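Local coordinates for protein DNA primase (Helicobacter pylori, PDB 4EHS) that synthesises short RNA primers for DNA polymerase during DNA replication and stimulates the DnaB helicase, with its C-terminal domain serving as the helicase-binding part, at residues A27-L33 with L102-R106; F108-L112 with L129-R133. All coordinates share one frame; numbering follows the deposited sequence.

Contact 1 (A27-L33 with L102-R106)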
ATOM      1  N   ALA A  27      11.139 -15.755  19.398  1.00 38.37           N
ATOM      2  CA  ALA A  27      11.003 -15.109  18.089  1.00 31.08           C
ATOM      3  C   ALA A  27      10.831 -16.183  17.008  1.00 28.07           C
ATOM      4  O   ALA A  27      11.711 -17.054  16.830  1.00 29.36           O
ATOM      5  CB  ALA A  27      12.231 -14.290  17.755  1.00 29.18           C
ATOM      6  N   PRO A  28       9.712 -16.099  16.253  1.00 23.66           N
ATOM      7  CA  PRO A  28       9.369 -17.172  15.336  1.00 19.85           C
ATOM      8  C   PRO A  28      10.127 -17.111  14.041  1.00 17.15           C
ATOM      9  O   PRO A  28      10.653 -16.065  13.657  1.00 17.68           O
ATOM     10  CB  PRO A  28       7.857 -16.942  15.066  1.00 20.74           C
ATOM     11  CG  PRO A  28       7.714 -15.428  15.246  1.00 20.83           C
ATOM     12  CD  PRO A  28       8.661 -15.044  16.313  1.00 20.81           C
ATOM     13  N   SER A  29      10.127 -18.237  13.342  1.00 17.58           N
ATOM     14  CA  SER A  29      10.620 -18.318  11.980  1.00 17.04           C
ATOM     15  C   SER A  29       9.618 -17.557  11.088  1.00 16.46           C
ATOM     16  O   SER A  29       8.435 -17.325  11.515  1.00 14.11           O
ATOM     17  CB  SER A  29      10.715 -19.770  11.484  1.00 17.57           C
ATOM     18  OG  SER A  29       9.385 -20.339  11.206  1.00 17.87           O
ATOM     19  N   LEU A  30      10.071 -17.128   9.896  1.00 14.85           N
ATOM     20  CA  LEU A  30       9.155 -16.413   9.051  1.00 15.39           C
ATOM     21  C   LEU A  30       8.049 -17.352   8.572  1.00 15.59           C
ATOM     22  O   LEU A  30       6.887 -16.951   8.494  1.00 15.74           O
ATOM     23  CB  LEU A  30       9.887 -15.765   7.863  1.00 15.89           C
ATOM     24  CG  LEU A  30       9.050 -14.894   6.943  1.00 16.58           C
ATOM     25  CD1 LEU A  30       8.628 -13.677   7.719  1.00 16.78           C
ATOM     26  CD2 LEU A  30       9.907 -14.631   5.662  1.00 15.35           C
ATOM     27  N   GLU A  31       8.362 -18.637   8.362  1.00 17.62           N
ATOM     28  CA  GLU A  31       7.385 -19.540   7.793  1.00 16.25           C
ATOM     29  C   GLU A  31       6.304 -19.739   8.870  1.00 14.26           C
ATOM     30  O   GLU A  31       5.093 -19.683   8.553  1.00 14.35           O
ATOM     31  CB  GLU A  31       8.026 -20.882   7.329  1.00 18.56           C
ATOM     32  CG  GLU A  31       6.956 -21.919   7.059  1.00 24.69           C
ATOM     33  CD  GLU A  31       7.449 -23.109   6.238  1.00 32.56           C
ATOM     34  OE1 GLU A  31       8.597 -23.099   5.772  1.00 33.54           O
ATOM     35  OE2 GLU A  31       6.663 -24.036   6.034  1.00 40.77           O
ATOM     36  N   PHE A  32       6.719 -19.867  10.136  1.00 13.59           N
ATOM     37  CA  PHE A  32       5.761 -19.999  11.222  1.00 13.67           C
ATOM     38  C   PHE A  32       4.896 -18.719  11.319  1.00 13.16           C
ATOM     39  O   PHE A  32       3.694 -18.753  11.496  1.00 12.78           O
ATOM     40  CB  PHE A  32       6.469 -20.208  12.574  1.00 16.19           C
ATOM     41  CG  PHE A  32       5.475 -20.451  13.750  1.00 18.39           C
ATOM     42  CD1 PHE A  32       4.964 -21.730  14.015  1.00 21.71           C
ATOM     43  CD2 PHE A  32       5.050 -19.377  14.526  1.00 22.43           C
ATOM     44  CE1 PHE A  32       4.065 -21.899  15.083  1.00 21.91           C
ATOM     45  CE2 PHE A  32       4.153 -19.537  15.597  1.00 22.23           C
ATOM     46  CZ  PHE A  32       3.659 -20.810  15.842  1.00 24.53           C
ATOM     47  N   LEU A  33       5.536 -17.585  11.252  1.00 12.70           N
ATOM     48  CA  LEU A  33       4.768 -16.328  11.345  1.00 13.03           C
ATOM     49  C   LEU A  33       3.779 -16.174  10.178  1.00 11.22           C
ATOM     50  O   LEU A  33       2.644 -15.702  10.406  1.00 11.29           O
ATOM     51  CB  LEU A  33       5.722 -15.123  11.296  1.00 12.08           C
ATOM     52  CG  LEU A  33       5.105 -13.751  11.465  1.00 14.76           C
ATOM     53  CD1 LEU A  33       4.329 -13.673  12.795  1.00 13.21           C
ATOM     54  CD2 LEU A  33       6.221 -12.682  11.454  1.00 15.03           C
ATOM     55  N   LEU A 102       4.362  -7.737  13.208  1.00 15.22           N
ATOM     56  CA  LEU A 102       5.693  -8.349  13.115  1.00 14.60           C
ATOM     57  C   LEU A 102       6.010  -8.830  11.718  1.00 14.59           C
ATOM     58  O   LEU A 102       7.121  -8.653  11.285  1.00 13.79           O
ATOM     59  CB  LEU A 102       5.741  -9.512  14.141  1.00 16.00           C
ATOM     60  CG  LEU A 102       7.079 -10.230  14.243  1.00 17.85           C
ATOM     61  CD1 LEU A 102       8.079  -9.238  14.793  1.00 18.88           C
ATOM     62  CD2 LEU A 102       6.938 -11.506  15.144  1.00 18.63           C
ATOM     63  N   LEU A 103       5.009  -9.359  10.983  1.00 11.73           N
ATOM     64  CA  LEU A 103       5.227  -9.752   9.625  1.00 12.63           C
ATOM     65  C   LEU A 103       5.635  -8.545   8.762  1.00 12.39           C
ATOM     66  O   LEU A 103       6.589  -8.627   7.965  1.00 12.24           O
ATOM     67  CB  LEU A 103       3.933 -10.359   9.049  1.00 12.11           C
ATOM     68  CG  LEU A 103       4.095 -10.911   7.635  1.00 12.90           C
ATOM     69  CD1 LEU A 103       4.936 -12.140   7.703  1.00 16.03           C
ATOM     70  CD2 LEU A 103       2.673 -11.260   7.194  1.00 14.89           C
ATOM     71  N   ILE A 104       4.910  -7.440   8.952  1.00 12.70           N
ATOM     72  CA  ILE A 104       5.238  -6.221   8.195  1.00 13.00           C
ATOM     73  C   ILE A 104       6.600  -5.687   8.577  1.00 14.68           C
ATOM     74  O   ILE A 104       7.362  -5.305   7.665  1.00 15.44           O
ATOM     75  CB  ILE A 104       4.137  -5.167   8.353  1.00 13.48           C
ATOM     76  CG1 ILE A 104       2.810  -5.702   7.783  1.00 11.81           C
ATOM     77  CG2 ILE A 104       4.507  -3.860   7.599  1.00 12.97           C
ATOM     78  CD1 ILE A 104       1.604  -4.866   8.272  1.00 11.41           C
ATOM     79  N   LEU A 105       6.875  -5.607   9.885  1.00 15.83           N
ATOM     80  CA  LEU A 105       8.215  -5.183  10.392  1.00 18.55           C
ATOM     81  C   LEU A 105       9.317  -6.012   9.757  1.00 18.96           C
ATOM     82  O   LEU A 105      10.283  -5.432   9.184  1.00 17.80           O
ATOM     83  CB  LEU A 105       8.299  -5.207  11.939  1.00 18.55           C
ATOM     84  CG  LEU A 105       9.666  -4.892  12.587  1.00 21.41           C
ATOM     85  CD1 LEU A 105      10.026  -3.431  12.473  1.00 21.90           C
ATOM     86  CD2 LEU A 105       9.701  -5.304  14.038  1.00 26.26           C
ATOM     87  N   ARG A 106       9.201  -7.342   9.778  1.00 16.56           N
ATOM     88  CA  ARG A 106      10.130  -8.171   9.003  1.00 18.55           C
ATOM     89  C   ARG A 106      10.336  -7.843   7.538  1.00 18.91           C
ATOM     90  O   ARG A 106      11.491  -7.775   7.053  1.00 15.35           O
ATOM     91  CB  ARG A 106       9.834  -9.650   9.161  1.00 18.50           C
ATOM     92  CG  ARG A 106      10.088  -9.957  10.649  1.00 20.78           C
ATOM     93  CD  ARG A 106      10.230 -11.433  10.842  1.00 22.89           C
ATOM     94  NE  ARG A 106      10.548 -11.770  12.263  1.00 20.02           N
ATOM     95  CZ  ARG A 106      10.555 -13.051  12.654  1.00 18.96           C
ATOM     96  NH1 ARG A 106      10.310 -14.009  11.764  1.00 17.52           N
ATOM     97  NH2 ARG A 106      10.787 -13.352  13.903  1.00 19.58           N
TER

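Contact 2 (F108-L112 with L129-R133)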
ATOM      1  N   PHE A 108       9.964  -4.896   6.130  1.00 15.95           N
ATOM      2  CA  PHE A 108      10.745  -3.638   6.031  1.00 15.51           C
ATOM      3  C   PHE A 108      12.195  -3.795   6.510  1.00 18.65           C
ATOM      4  O   PHE A 108      13.109  -3.147   5.945  1.00 17.71           O
ATOM      5  CB  PHE A 108      10.065  -2.478   6.730  1.00 15.22           C
ATOM      6  CG  PHE A 108       8.889  -1.928   5.972  1.00 14.08           C
ATOM      7  CD1 PHE A 108       9.077  -1.194   4.795  1.00 13.79           C
ATOM      8  CD2 PHE A 108       7.604  -2.125   6.423  1.00 13.84           C
ATOM      9  CE1 PHE A 108       7.978  -0.693   4.087  1.00 15.37           C
ATOM     10  CE2 PHE A 108       6.498  -1.576   5.749  1.00 14.09           C
ATOM     11  CZ  PHE A 108       6.670  -0.897   4.563  1.00 15.53           C
ATOM     12  N   GLU A 109      12.428  -4.692   7.475  1.00 17.70           N
ATOM     13  CA  GLU A 109      13.817  -4.968   7.867  1.00 21.06           C
ATOM     14  C   GLU A 109      14.581  -5.574   6.692  1.00 19.57           C
ATOM     15  O   GLU A 109      15.728  -5.153   6.404  1.00 21.28           O
ATOM     16  CB  GLU A 109      13.816  -5.850   9.145  1.00 20.87           C
ATOM     17  CG  GLU A 109      13.473  -5.060  10.411  1.00 25.55           C
ATOM     18  CD  GLU A 109      13.374  -5.953  11.673  1.00 29.65           C
ATOM     19  OE1 GLU A 109      13.179  -7.186  11.498  1.00 35.23           O
ATOM     20  OE2 GLU A 109      13.488  -5.413  12.808  1.00 36.46           O
ATOM     21  N   ARG A 110      13.974  -6.522   5.972  1.00 18.45           N
ATOM     22  CA  ARG A 110      14.547  -7.035   4.762  1.00 20.73           C
ATOM     23  C   ARG A 110      14.787  -5.944   3.692  1.00 22.84           C
ATOM     24  O   ARG A 110      15.787  -6.004   2.965  1.00 24.24           O
ATOM     25  CB  ARG A 110      13.690  -8.135   4.134  1.00 21.15           C
ATOM     26  CG  ARG A 110      13.707  -9.443   4.936  1.00 22.99           C
ATOM     27  CD  ARG A 110      13.028 -10.598   4.204  1.00 23.25           C
ATOM     28  NE  ARG A 110      11.705 -10.393   3.627  1.00 25.98           N
ATOM     29  CZ  ARG A 110      10.536 -10.494   4.295  1.00 23.01           C
ATOM     30  NH1 ARG A 110      10.520 -10.768   5.592  1.00 18.65           N
ATOM     31  NH2 ARG A 110       9.398 -10.338   3.625  1.00 21.11           N
ATOM     32  N   GLN A 111      13.850  -5.014   3.549  1.00 19.57           N
ATOM     33  CA  GLN A 111      14.023  -3.923   2.604  1.00 20.82           C
ATOM     34  C   GLN A 111      15.298  -3.147   2.882  1.00 20.12           C
ATOM     35  O   GLN A 111      15.968  -2.747   1.945  1.00 22.52           O
ATOM     36  CB  GLN A 111      12.827  -2.960   2.651  1.00 21.83           C
ATOM     37  CG  GLN A 111      11.605  -3.548   1.979  1.00 26.95           C
ATOM     38  CD  GLN A 111      11.889  -4.071   0.602  1.00 34.74           C
ATOM     39  OE1 GLN A 111      11.778  -5.259   0.344  1.00 44.79           O
ATOM     40  NE2 GLN A 111      12.263  -3.187  -0.296  1.00 38.21           N
ATOM     41  N   LEU A 112      15.555  -2.854   4.140  1.00 20.34           N
ATOM     42  CA  LEU A 112      16.747  -2.136   4.547  1.00 23.59           C
ATOM     43  C   LEU A 112      17.997  -2.848   4.012  1.00 25.62           C
ATOM     44  O   LEU A 112      18.914  -2.198   3.547  1.00 27.43           O
ATOM     45  CB  LEU A 112      16.838  -1.978   6.073  1.00 24.79           C
ATOM     46  CG  LEU A 112      16.119  -0.839   6.772  1.00 25.38           C
ATOM     47  CD1 LEU A 112      16.616  -0.662   8.201  1.00 28.97           C
ATOM     48  CD2 LEU A 112      16.275   0.484   6.037  1.00 27.26           C
ATOM     49  N   LEU A 129      14.739   3.709   1.267  1.00 16.99           N
ATOM     50  CA  LEU A 129      15.364   3.461   2.551  1.00 16.69           C
ATOM     51  C   LEU A 129      14.708   4.308   3.637  1.00 15.87           C
ATOM     52  O   LEU A 129      14.434   3.848   4.696  1.00 14.64           O
ATOM     53  CB  LEU A 129      16.855   3.744   2.507  1.00 17.12           C
ATOM     54  CG  LEU A 129      17.684   2.734   1.782  1.00 17.93           C
ATOM     55  CD1 LEU A 129      19.060   3.228   1.536  1.00 21.10           C
ATOM     56  CD2 LEU A 129      17.757   1.530   2.564  1.00 19.11           C
ATOM     57  N   LYS A 130      14.465   5.563   3.307  1.00 16.34           N
ATOM     58  CA  LYS A 130      13.869   6.449   4.302  1.00 17.76           C
ATOM     59  C   LYS A 130      12.471   5.952   4.710  1.00 15.97           C
ATOM     60  O   LYS A 130      12.167   5.900   5.901  1.00 17.19           O
ATOM     61  CB  LYS A 130      13.792   7.870   3.752  1.00 20.00           C
ATOM     62  CG  LYS A 130      13.315   8.903   4.801  1.00 23.90           C
ATOM     63  CD  LYS A 130      13.461  10.310   4.211  1.00 28.32           C
ATOM     64  CE  LYS A 130      13.542  11.346   5.326  1.00 33.70           C
ATOM     65  NZ  LYS A 130      12.184  11.784   5.709  1.00 42.53           N
ATOM     66  N   LYS A 131      11.693   5.525   3.713  1.00 18.48           N
ATOM     67  CA  LYS A 131      10.368   4.967   3.955  1.00 19.44           C
ATOM     68  C   LYS A 131      10.420   3.696   4.787  1.00 18.25           C
ATOM     69  O   LYS A 131       9.617   3.534   5.724  1.00 17.35           O
ATOM     70  CB  LYS A 131       9.672   4.695   2.644  1.00 23.30           C
ATOM     71  CG  LYS A 131       8.208   4.259   2.857  1.00 32.10           C
ATOM     72  CD  LYS A 131       7.894   2.883   2.222  1.00 38.75           C
ATOM     73  CE  LYS A 131       6.379   2.549   2.150  1.00 41.58           C
ATOM     74  NZ  LYS A 131       5.845   2.535   0.759  1.00 40.23           N
ATOM     75  N   ALA A 132      11.363   2.806   4.504  1.00 15.27           N
ATOM     76  CA  ALA A 132      11.465   1.572   5.323  1.00 16.26           C
ATOM     77  C   ALA A 132      11.843   1.884   6.758  1.00 17.89           C
ATOM     78  O   ALA A 132      11.347   1.285   7.655  1.00 18.89           O
ATOM     79  CB  ALA A 132      12.477   0.631   4.738  1.00 13.84           C
ATOM     80  N   ARG A 133      12.792   2.816   6.965  1.00 17.24           N
ATOM     81  CA  ARG A 133      13.172   3.210   8.344  1.00 18.71           C
ATOM     82  C   ARG A 133      12.022   3.833   9.117  1.00 19.49           C
ATOM     83  O   ARG A 133      11.833   3.566  10.335  1.00 21.45           O
ATOM     84  CB  ARG A 133      14.360   4.205   8.341  1.00 19.95           C
ATOM     85  CG  ARG A 133      15.703   3.576   8.044  1.00 22.28           C
ATOM     86  CD  ARG A 133      16.871   4.668   8.141  1.00 23.00           C
ATOM     87  NE  ARG A 133      17.804   4.503   7.015  1.00 26.20           N
ATOM     88  CZ  ARG A 133      18.687   3.531   6.963  1.00 28.10           C
ATOM     89  NH1 ARG A 133      18.741   2.722   8.020  1.00 26.22           N
ATOM     90  NH2 ARG A 133      19.482   3.325   5.865  1.00 33.30           N
TER

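Contact 1 (A27-L33 with L102-R106)
R106 reaches from helix 96-117 to the backbone of P28, just before the start of helix 30-43. Both helices belong to the all-helical, helicase-binding C-terminal domain of DnaG primase. The R106 side chain can be followed outward. From CB, CG lies anti to the carbonyl carbon (chi1 -64°), and the chain stays extended as far as NE. Its CD passes CD1 of L30 at 4.2 Å, the two side chains running in opposite directions. At the tip, NH2 donates to P28 O at 2.7 Å and NH1 donates to the same oxygen at 2.8 Å. The fork is end-on, and P28 O lies in the guanidinium plane. The two donors are not equivalent: NH2 lies in the carbonyl plane of P28, while NH1 sits above it. CD of the P28 ring also approaches NH2. CD2 of L33 lies over one face of the guanidinium.

Leucines pack next to this polar grip. L33 points its CB toward helix 96-117, and its CD2 sits 3.6 Å from N of L103. The same methyl meets CG of L102 at 3.8 Å. Beside it, L30 and L103 cross at about a right angle, with their CD1 methyls touching. On the other flank, CG of P28 meets CD2 of L102 at 4.0 Å. The loop held by R106 thus runs straight into the helix whose first turn carries L30 and L33. S29 is the N-cap of that helix: its OG accepts from N of F32 at 2.9 Å with an N-H...O angle of 159°.

Contact 2 (F108-L112 with L129-R133)
F108 packs against A132 across two helices that run in roughly opposite directions and cross at a clear angle, part of the helicase-binding domain. The short segments approach to 9.0 Å between axes, with 146° between their N-to-C directions. No hydrogen bond joins them, so the contact is one of packing.

F108 comes first. Its CB points toward the other helix, and CD1 of the ring lies 3.7 Å from CA of A132. CD1 also touches the methyl CB of A132 at 3.9 Å. The ring then runs obliquely past K131, with CE1 at 4.0 Å from CD. The aliphatic part of K131 does this touching. Its NZ is engaged by E149 in a salt bridge and by V52 O of the second subunit in a hydrogen bond.

One turn on, Q111 adds little more than its CB, which lies 4.2 Å from CB of A132. The side chain bends at chi2 and its amide turns away from the partner helix.

L112 follows and covers the most surface on its segment. With CG anti to the carbonyl carbon (chi1 -84°), the branch swings toward helix 122-140 and puts CD2 among three residues. CD2 meets CD2 of L129 at 3.9 Å and CB of A132 at 4.0 Å. It meets CG of R133 at 3.7 Å and also lies over one face of the R133 guanidinium, offset toward the rim. L112 and R133 cross at about a right angle.

The small A132 thus sits between F108 and L112. Helix 96-117 continues this packing along helix 122-140, where F108 also touches A135, I136 and L139 and L112 reaches I136.

Helix 96-117 is shared by both contacts. Contact 1 packs it against the start of helix 30-43, and contact 2 packs a later part of it against helix 122-140. The two centres lie about 16 Å apart. They touch directly through L30 of contact 1 and R110 in the 108-112 segment, with CD2 of L30 at 3.9 Å from NH1 of R110. Only contact 2 reaches the second subunit, through the lysines K130 and K131. A bound beta-mercaptoethanol, probably from the crystallisation liquor, lies about 4 Å from the K131 side chain. The primase activity belongs to the central core domain, which this chain lacks.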